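Long-range contacts in abietadiene synthase, chloroplastic (Abies grandis, PDB 3S9V), which belongs to the plant terpene synthase family as a largely helical, multidomain chloroplast enzyme with a metal-binding domain: residues A[62-67]-A[115-120]; A[97-102]-A[140-145]. All blocks are in the same frame, centred on the assembly; numbering follows the deposited sequence.

Contact 1. Residues A[62-67]-A[115-120]; sequences VARIPA and LTLWRT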
loop_
_atom_site.group_PDB
_atom_site.type_symbol
_atom_site.label_atom_id
_atom_site.label_comp_id
_atom_site.label_asym_id
_atom_site.label_seq_id
_atom_site.Cartn_x
_atom_site.Cartn_y
_atom_site.Cartn_z
ATOM N N VAL A 62 19.307 -13.990 -28.059
ATOM C CA VAL A 62 18.522 -15.083 -28.610
ATOM C C VAL A 62 18.891 -15.242 -30.095
ATOM O O VAL A 62 19.032 -16.352 -30.591
ATOM C CB VAL A 62 17.008 -14.800 -28.464
ATOM C CG1 VAL A 62 16.207 -15.831 -29.220
ATOM C CG2 VAL A 62 16.620 -14.833 -26.982
ATOM N N ALA A 63 19.079 -14.118 -30.781
ATOM C CA ALA A 63 19.421 -14.099 -32.204
ATOM C C ALA A 63 20.754 -14.764 -32.518
ATOM O O ALA A 63 21.041 -15.084 -33.669
ATOM C CB ALA A 63 19.430 -12.670 -32.707
ATOM N N ARG A 64 21.573 -14.970 -31.495
ATOM C CA ARG A 64 22.865 -15.601 -31.691
ATOM C C ARG A 64 22.787 -17.111 -31.869
ATOM O O ARG A 64 23.637 -17.707 -32.539
ATOM C CB ARG A 64 23.788 -15.327 -30.508
ATOM C CG ARG A 64 24.316 -13.932 -30.404
ATOM C CD ARG A 64 25.530 -13.967 -29.508
ATOM N NE ARG A 64 25.936 -12.650 -29.047
ATOM C CZ ARG A 64 27.038 -12.438 -28.338
ATOM N NH1 ARG A 64 27.829 -13.461 -28.027
ATOM N NH2 ARG A 64 27.340 -11.216 -27.931
ATOM N N ILE A 65 21.784 -17.738 -31.265
ATOM C CA ILE A 65 21.670 -19.189 -31.357
ATOM C C ILE A 65 21.601 -19.670 -32.808
ATOM O O ILE A 65 20.675 -19.336 -33.538
ATOM C CB ILE A 65 20.429 -19.688 -30.604
ATOM C CG1 ILE A 65 20.379 -19.053 -29.211
ATOM C CG2 ILE A 65 20.479 -21.201 -30.464
ATOM C CD1 ILE A 65 19.091 -19.336 -28.471
ATOM N N PRO A 66 22.597 -20.463 -33.241
ATOM C CA PRO A 66 22.671 -21.007 -34.607
ATOM C C PRO A 66 21.607 -22.086 -34.856
ATOM O O PRO A 66 21.242 -22.819 -33.944
ATOM C CB PRO A 66 24.085 -21.573 -34.667
ATOM C CG PRO A 66 24.269 -22.084 -33.260
ATOM C CD PRO A 66 23.726 -20.943 -32.423
ATOM N N ALA A 67 21.112 -22.168 -36.090
ATOM C CA ALA A 67 20.095 -23.150 -36.459
ATOM C C ALA A 67 20.436 -24.539 -35.937
ATOM O O ALA A 67 21.554 -25.027 -36.126
ATOM C CB ALA A 67 19.944 -23.194 -37.966
ATOM N N LEU A 115 24.894 -8.960 -35.206
ATOM C CA LEU A 115 24.798 -8.718 -36.640
ATOM C C LEU A 115 26.140 -9.066 -37.304
ATOM O O LEU A 115 26.177 -9.598 -38.419
ATOM C CB LEU A 115 24.421 -7.261 -36.919
ATOM C CG LEU A 115 23.054 -6.828 -36.383
ATOM C CD1 LEU A 115 22.783 -5.394 -36.794
ATOM C CD2 LEU A 115 21.973 -7.747 -36.922
ATOM N N THR A 116 27.238 -8.767 -36.615
ATOM C CA THR A 116 28.557 -9.075 -37.135
ATOM C C THR A 116 28.693 -10.594 -37.284
ATOM O O THR A 116 29.213 -11.085 -38.283
ATOM C CB THR A 116 29.679 -8.559 -36.185
ATOM O OG1 THR A 116 29.669 -7.126 -36.153
ATOM C CG2 THR A 116 31.042 -9.029 -36.665
ATOM N N LEU A 117 28.222 -11.337 -36.288
ATOM C CA LEU A 117 28.314 -12.791 -36.321
ATOM C C LEU A 117 27.503 -13.375 -37.475
ATOM O O LEU A 117 27.844 -14.425 -38.009
ATOM C CB LEU A 117 27.837 -13.392 -34.990
ATOM C CG LEU A 117 28.656 -13.089 -33.724
ATOM C CD1 LEU A 117 28.000 -13.752 -32.516
ATOM C CD2 LEU A 117 30.083 -13.599 -33.881
ATOM N N TRP A 118 26.428 -12.701 -37.862
ATOM C CA TRP A 118 25.619 -13.209 -38.961
ATOM C C TRP A 118 25.961 -12.534 -40.286
ATOM O O TRP A 118 25.267 -12.715 -41.293
ATOM C CB TRP A 118 24.130 -13.061 -38.625
ATOM C CG TRP A 118 23.707 -14.034 -37.568
ATOM C CD1 TRP A 118 23.177 -13.742 -36.347
ATOM C CD2 TRP A 118 23.846 -15.463 -37.615
ATOM N NE1 TRP A 118 22.981 -14.897 -35.627
ATOM C CE2 TRP A 118 23.384 -15.967 -36.382
ATOM C CE3 TRP A 118 24.320 -16.364 -38.581
ATOM C CZ2 TRP A 118 23.380 -17.342 -36.085
ATOM C CZ3 TRP A 118 24.317 -17.736 -38.287
ATOM C CH2 TRP A 118 23.849 -18.207 -37.048
ATOM N N ARG A 119 27.042 -11.759 -40.271
ATOM C CA ARG A 119 27.527 -11.067 -41.458
ATOM C C ARG A 119 26.397 -10.312 -42.133
ATOM O O ARG A 119 26.284 -10.311 -43.357
ATOM C CB ARG A 119 28.124 -12.090 -42.428
ATOM C CG ARG A 119 29.029 -13.113 -41.747
ATOM C CD ARG A 119 29.201 -14.359 -42.602
ATOM N NE ARG A 119 29.159 -15.585 -41.803
ATOM C CZ ARG A 119 28.100 -15.996 -41.109
ATOM N NH1 ARG A 119 26.983 -15.284 -41.107
ATOM N NH2 ARG A 119 28.155 -17.125 -40.416
ATOM N N THR A 120 25.561 -9.662 -41.335
ATOM C CA THR A 120 24.434 -8.934 -41.887
ATOM C C THR A 120 24.292 -7.524 -41.301
ATOM O O THR A 120 24.976 -7.167 -40.341
ATOM C CB THR A 120 23.129 -9.744 -41.685
ATOM O OG1 THR A 120 22.052 -9.101 -42.374
ATOM C CG2 THR A 120 22.792 -9.865 -40.206
#
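A Schellman motif closes the C-terminal end of helix 101-117, and the tryptophan that begins this closure reaches over to the turn that follows helix 56-62. R119, with positive phi, is the C-prime residue: T120 N bonds back to L115 O and R119 N to T116 O. W118 is the first residue to leave helical torsions, and its CB points at the turn; chi1 of -72° sets CG beside its own backbone N and sends the indole across the gap. There W118 NE1 donates to A63 O at 2.8 Å. The bond is bent, 145° at the hydrogen; it meets the carbonyl from above its plane, and the oxygen in turn lies somewhat out of the indole plane. A63 sits inside a type I beta turn from V62 to I65, closed by I65 N on V62 O, so this side-chain bond pins the turn of one helix-helix connection to the end of a second helix in a part of the chain whose regular structure is all helix. Farther along the indole, the six-membered ring runs beside the backbone after the turn: W118 CZ2 lies 3.6 Å from R64 O, and P66 CA meets the ring edge in plane, 3.9 Å from W118 CH2. P66 CB adds an apolar touch at 4.1 Å to W118 CH2. On the helix side, L117 also points its CB at the turn and crosses the extended chain of R64 obliquely, L117 CD1 packing mainly on R64 CD at 3.9 Å, with NE a little farther off. The guanidinium forms a salt bridge with E161 through NH1 and a cation-pi contact with W61. The A63 methyl packs on T79, V80 and I83 of helix 77-85.

Contact 2. Residues A[97-102]-A[140-145]; sequences FYFLAY and EDEADS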
loop_
_atom_site.group_PDB
_atom_site.type_symbol
_atom_site.label_atom_id
_atom_site.label_comp_id
_atom_site.label_asym_id
_atom_site.label_seq_id
_atom_site.Cartn_x
_atom_site.Cartn_y
_atom_site.Cartn_z
ATOM N N PHE A 97 11.591 5.236 -25.576
ATOM C CA PHE A 97 10.750 5.969 -24.637
ATOM C C PHE A 97 11.520 6.647 -23.505
ATOM O O PHE A 97 11.166 7.743 -23.076
ATOM C CB PHE A 97 9.711 5.034 -24.018
ATOM C CG PHE A 97 8.803 5.715 -23.029
ATOM C CD1 PHE A 97 7.721 6.473 -23.466
ATOM C CD2 PHE A 97 9.051 5.631 -21.665
ATOM C CE1 PHE A 97 6.905 7.136 -22.560
ATOM C CE2 PHE A 97 8.240 6.293 -20.750
ATOM C CZ PHE A 97 7.164 7.046 -21.199
ATOM N N TYR A 98 12.565 5.990 -23.015
ATOM C CA TYR A 98 13.351 6.534 -21.914
ATOM C C TYR A 98 14.847 6.295 -22.104
ATOM O O TYR A 98 15.316 5.155 -22.145
ATOM C CB TYR A 98 12.903 5.902 -20.600
ATOM C CG TYR A 98 13.585 6.482 -19.391
ATOM C CD1 TYR A 98 13.024 7.554 -18.701
ATOM C CD2 TYR A 98 14.799 5.963 -18.938
ATOM C CE1 TYR A 98 13.653 8.095 -17.583
ATOM C CE2 TYR A 98 15.440 6.498 -17.824
ATOM C CZ TYR A 98 14.861 7.560 -17.150
ATOM O OH TYR A 98 15.483 8.084 -16.036
ATOM N N PHE A 99 15.600 7.382 -22.185
ATOM C CA PHE A 99 17.029 7.285 -22.392
ATOM C C PHE A 99 17.859 7.025 -21.143
ATOM O O PHE A 99 17.824 7.796 -20.184
ATOM C CB PHE A 99 17.556 8.559 -23.052
ATOM C CG PHE A 99 19.023 8.507 -23.367
ATOM C CD1 PHE A 99 19.461 8.071 -24.613
ATOM C CD2 PHE A 99 19.969 8.856 -22.403
ATOM C CE1 PHE A 99 20.824 7.981 -24.897
ATOM C CE2 PHE A 99 21.334 8.770 -22.672
ATOM C CZ PHE A 99 21.763 8.331 -23.922
ATOM N N LEU A 100 18.614 5.932 -21.174
ATOM C CA LEU A 100 19.520 5.584 -20.088
ATOM C C LEU A 100 20.800 5.196 -20.815
ATOM O O LEU A 100 20.808 4.266 -21.622
ATOM C CB LEU A 100 18.997 4.404 -19.265
ATOM C CG LEU A 100 19.882 4.076 -18.048
ATOM C CD1 LEU A 100 19.835 5.222 -17.022
ATOM C CD2 LEU A 100 19.418 2.779 -17.411
ATOM N N ALA A 101 21.875 5.924 -20.557
ATOM C CA ALA A 101 23.135 5.648 -21.226
ATOM C C ALA A 101 23.532 4.174 -21.149
ATOM O O ALA A 101 23.763 3.538 -22.184
ATOM C CB ALA A 101 24.246 6.535 -20.643
ATOM N N TYR A 102 23.602 3.628 -19.937
ATOM C CA TYR A 102 23.988 2.221 -19.770
ATOM C C TYR A 102 23.169 1.292 -20.660
ATOM O O TYR A 102 23.715 0.438 -21.350
ATOM C CB TYR A 102 23.830 1.793 -18.314
ATOM C CG TYR A 102 24.812 2.446 -17.372
ATOM C CD1 TYR A 102 24.365 3.158 -16.264
ATOM C CD2 TYR A 102 26.187 2.341 -17.583
ATOM C CE1 TYR A 102 25.259 3.756 -15.381
ATOM C CE2 TYR A 102 27.095 2.934 -16.705
ATOM C CZ TYR A 102 26.620 3.641 -15.605
ATOM O OH TYR A 102 27.492 4.235 -14.723
ATOM N N GLU A 140 31.027 9.768 -18.279
ATOM C CA GLU A 140 31.382 10.427 -17.032
ATOM C C GLU A 140 30.324 11.418 -16.558
ATOM O O GLU A 140 30.402 11.909 -15.434
ATOM C CB GLU A 140 32.734 11.133 -17.171
ATOM C CG GLU A 140 33.883 10.187 -17.516
ATOM C CD GLU A 140 35.238 10.874 -17.533
ATOM O OE1 GLU A 140 35.404 11.855 -18.290
ATOM O OE2 GLU A 140 36.140 10.430 -16.790
ATOM N N ASP A 141 29.335 11.710 -17.398
ATOM C CA ASP A 141 28.285 12.645 -16.996
ATOM C C ASP A 141 26.960 11.914 -16.769
ATOM O O ASP A 141 25.893 12.530 -16.664
ATOM C CB ASP A 141 28.115 13.750 -18.045
ATOM C CG ASP A 141 27.432 14.995 -17.480
ATOM O OD1 ASP A 141 27.443 16.044 -18.160
ATOM O OD2 ASP A 141 26.883 14.928 -16.358
ATOM N N GLU A 142 27.050 10.591 -16.687
ATOM C CA GLU A 142 25.889 9.741 -16.457
ATOM C C GLU A 142 26.198 8.885 -15.230
ATOM O O GLU A 142 25.528 7.893 -14.963
ATOM C CB GLU A 142 25.643 8.846 -17.676
ATOM C CG GLU A 142 25.630 9.597 -19.008
ATOM C CD GLU A 142 24.427 10.516 -19.170
ATOM O OE1 GLU A 142 23.306 10.003 -19.362
ATOM O OE2 GLU A 142 24.601 11.751 -19.102
ATOM N N ALA A 143 27.225 9.294 -14.488
ATOM C CA ALA A 143 27.668 8.588 -13.286
ATOM C C ALA A 143 26.598 8.497 -12.198
ATOM O O ALA A 143 26.525 7.499 -11.480
ATOM C CB ALA A 143 28.923 9.257 -12.727
ATOM N N ASP A 144 25.778 9.538 -12.077
ATOM C CA ASP A 144 24.715 9.572 -11.075
ATOM C C ASP A 144 23.504 8.726 -11.450
ATOM O O ASP A 144 22.584 8.567 -10.644
ATOM C CB ASP A 144 24.264 11.014 -10.826
ATOM C CG ASP A 144 25.202 11.769 -9.904
ATOM O OD1 ASP A 144 26.432 11.681 -10.099
ATOM O OD2 ASP A 144 24.706 12.456 -8.987
ATOM N N SER A 145 23.495 8.193 -12.671
ATOM C CA SER A 145 22.388 7.351 -13.113
ATOM C C SER A 145 22.580 5.963 -12.501
ATOM O O SER A 145 23.686 5.610 -12.084
ATOM C CB SER A 145 22.360 7.248 -14.641
ATOM O OG SER A 145 23.446 6.478 -15.131
HETATM O O HOH W 1 21.790 8.184 -18.770
#
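The chain of 97-102 runs extended through Y98, F99 and L100 and then turns into helix 101-117 with L100 at the N-cap position, while 142-145 folds into a type I beta turn; the two come nearest at A101 and E142, whose CA atoms are 6.9 Å apart. Two donors from S145 grip E142 O, which closes the turn: the backbone N, and the hydroxyl S145 OG in the carbonyl plane at a short 2.5 Å. With chi1 at 70°, OG sits between the backbone N and carbonyl carbon of S145, where it can reach back to E142 O and also lie 3.3 Å from Y102 CE1. S145 CB meets L100 CD1 at 4.0 Å. In the helical fold of this terpene synthase, the contact joins the loop between helices 122-136 and 151-164 to the N-terminal end of helix 101-117. A water links the two: it accepts from A101 N at 2.9 Å and donates to E142 OE1, so an amide of the first helical turn finds its partner through solvent. Chi1 of E142 (-50°) lays its CG 3.7 Å from A101 CB, and the bend at chi2 then brings OE1 to the water and to the edge of the F99 ring, 4.0 Å from F99 CE2, with carboxylate and ring planes 69° apart. Outside the two segments, Y102 packs on M139 and P148 and its ring meets that of F151 obliquely, while S145 touches W407.

Overall arrangement
From the N terminus, the chain leaves helix 56-62 through the turn at 62-67, passes helix 77-85 and enters helix 101-117 by way of 97-102. At the far end of that helix, 115-120 comes back to 62-67, so contact 1 closes a loop with 47 residues between its segments. Helix 122-136 follows, and the loop 140-145 returns to the start of helix 101-117 in contact 2, with 37 residues between. The two loops cross, since their segments alternate along the chain. Helix 101-117 is shared, its C-terminal end tied in contact 1 and its N-terminal end in contact 2; the contact centres lie 28 Å apart.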